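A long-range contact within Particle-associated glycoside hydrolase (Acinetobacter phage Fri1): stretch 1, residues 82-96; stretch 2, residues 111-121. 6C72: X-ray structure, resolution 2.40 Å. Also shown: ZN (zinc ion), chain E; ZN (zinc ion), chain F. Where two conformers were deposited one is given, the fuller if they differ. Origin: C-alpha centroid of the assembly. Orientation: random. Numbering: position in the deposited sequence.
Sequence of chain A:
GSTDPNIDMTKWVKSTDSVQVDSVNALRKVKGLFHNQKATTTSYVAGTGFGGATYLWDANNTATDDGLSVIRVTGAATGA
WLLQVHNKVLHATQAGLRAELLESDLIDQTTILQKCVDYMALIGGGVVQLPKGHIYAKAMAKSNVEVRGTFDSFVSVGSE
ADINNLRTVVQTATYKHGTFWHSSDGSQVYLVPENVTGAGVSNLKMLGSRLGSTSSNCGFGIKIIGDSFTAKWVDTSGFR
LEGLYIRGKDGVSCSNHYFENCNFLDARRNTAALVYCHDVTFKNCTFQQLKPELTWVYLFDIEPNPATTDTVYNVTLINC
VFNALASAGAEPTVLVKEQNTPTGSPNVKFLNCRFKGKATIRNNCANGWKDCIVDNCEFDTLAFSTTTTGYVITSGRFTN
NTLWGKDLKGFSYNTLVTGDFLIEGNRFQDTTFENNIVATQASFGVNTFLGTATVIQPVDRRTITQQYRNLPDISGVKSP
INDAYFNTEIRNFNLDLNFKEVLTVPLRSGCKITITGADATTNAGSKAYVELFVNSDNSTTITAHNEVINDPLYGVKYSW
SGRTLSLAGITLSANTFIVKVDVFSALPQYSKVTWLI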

# COMPACT_ATOMS: atom_id res chain seq x y z
N LEU A 82 31.55 36.20 -18.26
CA LEU A 82 31.14 34.84 -17.99
C LEU A 82 29.91 34.83 -17.09
O LEU A 82 29.91 35.44 -16.01
CB LEU A 82 32.28 34.05 -17.34
CG LEU A 82 33.56 33.99 -18.16
CD1 LEU A 82 34.55 33.03 -17.53
CD2 LEU A 82 33.27 33.62 -19.62
N LEU A 83 28.88 34.14 -17.55
CA LEU A 83 27.61 34.06 -16.84
C LEU A 83 27.79 33.41 -15.47
O LEU A 83 28.49 32.40 -15.34
CB LEU A 83 26.63 33.24 -17.67
CG LEU A 83 25.23 33.10 -17.10
CD1 LEU A 83 24.55 34.47 -17.14
CD2 LEU A 83 24.43 32.03 -17.82
N GLN A 84 27.14 33.97 -14.45
CA GLN A 84 27.10 33.40 -13.11
C GLN A 84 25.68 32.95 -12.82
O GLN A 84 24.78 33.78 -12.66
CB GLN A 84 27.57 34.38 -12.04
CG GLN A 84 28.98 34.91 -12.24
CD GLN A 84 30.05 33.81 -12.28
OE1 GLN A 84 30.85 33.75 -13.22
NE2 GLN A 84 30.08 32.96 -11.25
N VAL A 85 25.49 31.64 -12.75
CA VAL A 85 24.19 31.08 -12.39
C VAL A 85 24.12 30.97 -10.87
O VAL A 85 24.99 30.37 -10.24
CB VAL A 85 24.00 29.69 -13.03
CG1 VAL A 85 22.69 29.07 -12.53
CG2 VAL A 85 24.02 29.80 -14.54
N HIS A 86 23.06 31.51 -10.29
CA HIS A 86 22.89 31.44 -8.85
C HIS A 86 21.72 30.52 -8.51
O HIS A 86 20.78 30.37 -9.29
CB HIS A 86 22.65 32.84 -8.26
CG HIS A 86 23.80 33.79 -8.47
ND1 HIS A 86 23.79 34.76 -9.45
CD2 HIS A 86 24.98 33.92 -7.82
CE1 HIS A 86 24.93 35.44 -9.40
NE2 HIS A 86 25.66 34.95 -8.42
N ASN A 87 21.80 29.90 -7.34
CA ASN A 87 20.75 29.05 -6.78
C ASN A 87 20.39 27.88 -7.72
O ASN A 87 19.28 27.36 -7.66
CB ASN A 87 19.50 29.88 -6.44
CG ASN A 87 18.57 29.17 -5.46
OD1 ASN A 87 18.89 28.99 -4.28
ND2 ASN A 87 17.39 28.77 -5.94
N LYS A 88 21.32 27.46 -8.58
CA LYS A 88 21.11 26.36 -9.53
C LYS A 88 19.86 26.54 -10.39
O LYS A 88 19.21 25.57 -10.76
CB LYS A 88 21.06 25.01 -8.80
CG LYS A 88 22.31 24.69 -7.99
CD LYS A 88 22.11 23.44 -7.14
CE LYS A 88 21.82 22.21 -8.00
NZ LYS A 88 21.63 20.99 -7.16
N VAL A 89 19.54 27.78 -10.75
CA VAL A 89 18.41 28.09 -11.62
C VAL A 89 18.92 28.98 -12.74
O VAL A 89 19.47 30.06 -12.49
CB VAL A 89 17.25 28.79 -10.87
CG1 VAL A 89 16.11 29.10 -11.84
CG2 VAL A 89 16.74 27.95 -9.72
N LEU A 90 18.78 28.51 -13.98
CA LEU A 90 19.08 29.31 -15.16
C LEU A 90 17.78 29.70 -15.85
O LEU A 90 16.99 28.82 -16.24
CB LEU A 90 19.98 28.53 -16.11
CG LEU A 90 20.14 29.11 -17.51
CD1 LEU A 90 20.80 30.48 -17.47
CD2 LEU A 90 20.97 28.14 -18.31
N HIS A 91 17.54 31.00 -15.98
CA HIS A 91 16.40 31.47 -16.76
C HIS A 91 16.76 31.41 -18.24
O HIS A 91 17.78 31.98 -18.65
CB HIS A 91 16.01 32.89 -16.35
CG HIS A 91 15.44 32.98 -14.97
ND1 HIS A 91 14.11 33.25 -14.72
CD2 HIS A 91 16.02 32.82 -13.75
CE1 HIS A 91 13.90 33.24 -13.42
NE2 HIS A 91 15.04 32.98 -12.81
N ALA A 92 15.97 30.70 -19.03
CA ALA A 92 16.26 30.57 -20.46
C ALA A 92 16.33 31.94 -21.13
O ALA A 92 17.05 32.10 -22.13
CB ALA A 92 15.24 29.68 -21.14
N THR A 93 15.60 32.93 -20.62
CA THR A 93 15.73 34.28 -21.16
C THR A 93 17.17 34.79 -21.07
O THR A 93 17.58 35.64 -21.86
CB THR A 93 14.79 35.24 -20.44
OG1 THR A 93 15.00 35.14 -19.03
CG2 THR A 93 13.33 34.94 -20.79
N GLN A 94 17.95 34.28 -20.11
CA GLN A 94 19.34 34.71 -19.99
C GLN A 94 20.24 34.08 -21.05
O GLN A 94 21.45 34.36 -21.06
CB GLN A 94 19.86 34.40 -18.58
CG GLN A 94 19.09 35.15 -17.49
CD GLN A 94 19.43 34.68 -16.08
OE1 GLN A 94 19.54 33.48 -15.81
NE2 GLN A 94 19.58 35.62 -15.16
N ALA A 95 19.69 33.24 -21.93
CA ALA A 95 20.38 32.79 -23.14
C ALA A 95 19.79 33.40 -24.39
O ALA A 95 20.15 32.99 -25.50
CB ALA A 95 20.35 31.27 -23.24
N GLY A 96 18.88 34.35 -24.25
CA GLY A 96 18.29 35.02 -25.39
C GLY A 96 16.91 34.54 -25.77
O GLY A 96 16.35 35.06 -26.74
N THR A 111 17.59 25.76 -30.46
CA THR A 111 19.01 25.83 -30.14
C THR A 111 19.25 26.53 -28.80
O THR A 111 20.08 26.09 -28.00
CB THR A 111 19.75 26.55 -31.27
OG1 THR A 111 19.61 25.79 -32.48
CG2 THR A 111 21.23 26.70 -30.95
N ILE A 112 18.49 27.60 -28.53
CA ILE A 112 18.69 28.35 -27.29
C ILE A 112 18.33 27.51 -26.08
O ILE A 112 19.10 27.44 -25.11
CB ILE A 112 17.89 29.66 -27.32
CG1 ILE A 112 18.49 30.64 -28.34
CG2 ILE A 112 17.80 30.28 -25.93
CD1 ILE A 112 17.61 31.81 -28.62
N LEU A 113 17.16 26.85 -26.11
CA LEU A 113 16.73 26.07 -24.95
C LEU A 113 17.67 24.90 -24.71
O LEU A 113 18.01 24.60 -23.56
CB LEU A 113 15.30 25.56 -25.14
CG LEU A 113 14.72 24.71 -24.00
CD1 LEU A 113 14.83 25.43 -22.67
CD2 LEU A 113 13.26 24.31 -24.27
N GLN A 114 18.13 24.25 -25.79
CA GLN A 114 19.05 23.13 -25.64
C GLN A 114 20.36 23.60 -25.02
O GLN A 114 20.99 22.85 -24.26
CB GLN A 114 19.31 22.48 -26.99
CG GLN A 114 20.01 21.13 -26.87
CD GLN A 114 19.17 20.13 -26.09
OE1 GLN A 114 18.07 19.77 -26.50
NE2 GLN A 114 19.68 19.69 -24.94
N LYS A 115 20.79 24.81 -25.35
CA LYS A 115 21.99 25.37 -24.72
C LYS A 115 21.81 25.49 -23.22
O LYS A 115 22.74 25.23 -22.44
CB LYS A 115 22.31 26.73 -25.33
CG LYS A 115 23.25 26.72 -26.46
CD LYS A 115 23.81 28.13 -26.63
CE LYS A 115 23.75 28.60 -28.07
NZ LYS A 115 24.85 27.95 -28.84
N CYS A 116 20.62 25.91 -22.78
CA CYS A 116 20.37 26.08 -21.36
C CYS A 116 20.41 24.73 -20.64
O CYS A 116 21.06 24.59 -19.59
CB CYS A 116 19.03 26.78 -21.14
SG CYS A 116 18.97 28.48 -21.81
N VAL A 117 19.73 23.73 -21.18
CA VAL A 117 19.71 22.42 -20.53
C VAL A 117 21.12 21.84 -20.50
O VAL A 117 21.57 21.31 -19.47
CB VAL A 117 18.73 21.47 -21.25
CG1 VAL A 117 18.78 20.09 -20.65
CG2 VAL A 117 17.33 22.04 -21.22
N ASP A 118 21.85 21.95 -21.62
CA ASP A 118 23.21 21.42 -21.70
C ASP A 118 24.15 22.12 -20.73
O ASP A 118 25.00 21.47 -20.11
CB ASP A 118 23.76 21.56 -23.12
CG ASP A 118 23.13 20.57 -24.09
OD1 ASP A 118 22.25 19.79 -23.66
OD2 ASP A 118 23.56 20.55 -25.26
N TYR A 119 24.03 23.44 -20.59
CA TYR A 119 24.96 24.15 -19.72
C TYR A 119 24.69 23.85 -18.25
O TYR A 119 25.63 23.69 -17.46
CB TYR A 119 24.89 25.66 -19.99
CG TYR A 119 25.82 26.44 -19.10
CD1 TYR A 119 27.19 26.34 -19.22
CD2 TYR A 119 25.31 27.27 -18.10
CE1 TYR A 119 28.05 27.05 -18.40
CE2 TYR A 119 26.16 27.99 -17.28
CZ TYR A 119 27.53 27.87 -17.44
OH TYR A 119 28.37 28.58 -16.61
N MET A 120 23.41 23.78 -17.85
CA MET A 120 23.08 23.40 -16.48
C MET A 120 23.56 21.98 -16.18
O MET A 120 24.11 21.72 -15.10
CB MET A 120 21.57 23.50 -16.24
CG MET A 120 21.06 24.91 -16.06
SD MET A 120 21.86 25.82 -14.72
CE MET A 120 21.16 25.03 -13.28
N ALA A 121 23.39 21.06 -17.13
CA ALA A 121 23.93 19.72 -16.95
C ALA A 121 25.46 19.72 -16.87
O ALA A 121 26.03 18.78 -16.32
CB ALA A 121 23.46 18.81 -18.10
ZN ZN E . 12.66 33.96 -16.47
ZN ZN F . 14.69 32.82 -10.81
O HOH W 1 27.81 29.95 -13.93
O HOH W 2 13.30 32.29 -18.35
O HOH W 3 14.59 34.61 -10.21
O HOH W 4 12.97 31.09 -10.44

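The helix 111-121 lies nearly antiparallel to strand 89-91, their axes 9.4 Å apart at closest and at 164°, and the contact is almost wholly apolar: no direct hydrogen bond crosses it, and 525 Å² is buried. The helix contributes one stripe, Ile-112, Cys-116, Tyr-119 and Met-120, spaced so that all four CA-to-CB bonds point toward the other stretch.

Where the backbones come closest, alanine faces the helix: Ala-92 lies 6.2 Å CA to CA from Cys-116, and Ala-95 6.3 Å CA to CA from Ile-112. Cys-116, chi1 m, sets its SG 3.4 Å from Ala-95 CB and 3.7 Å from Ala-92 CA, so one sulfur packs against two alanines of the 3-10 segment. Ile-112 (m, t) lays CG2 3.8 Å from Ala-95 CB, while its CD1 reaches to 4.0 Å from Gly-96 O. Gly-96 has phi 101°, where a CB would jam against the preceding carbonyl; the turn itself calls for glycine.

Farther along, toward Met-120, Leu-90 and Met-120 carry the packing. Leu-90 (t, p) brings CD2 to 3.7 Å from Cys-116 CB, and its CB lies 3.6 Å from Met-120 SD. Met-120 is m at all three chi angles, a folded chain that also sets SD 4.0 Å from Val-85 CG1 and CE 3.2 Å from Lys-88 O. Flexible and unbranched, methionine suits this uneven pocket. The end of Lys-88 leads away; its carbonyl O makes the closer contact, and its CB lies 4.5 Å from Met-120 CE.

Tyr-119, chi1 t, carries its ring toward Leu-83 and Val-85. Val-85 CG2 meets the ring edge, 3.9 Å from Tyr-119 CE2. Tyr-119 OH lies 3.1 Å from the O of water 1; that water donates to Leu-83 O (2.9 Å) and accepts from Val-85 N (3.1 Å). His-91 points away from the helix and binds both zinc ions.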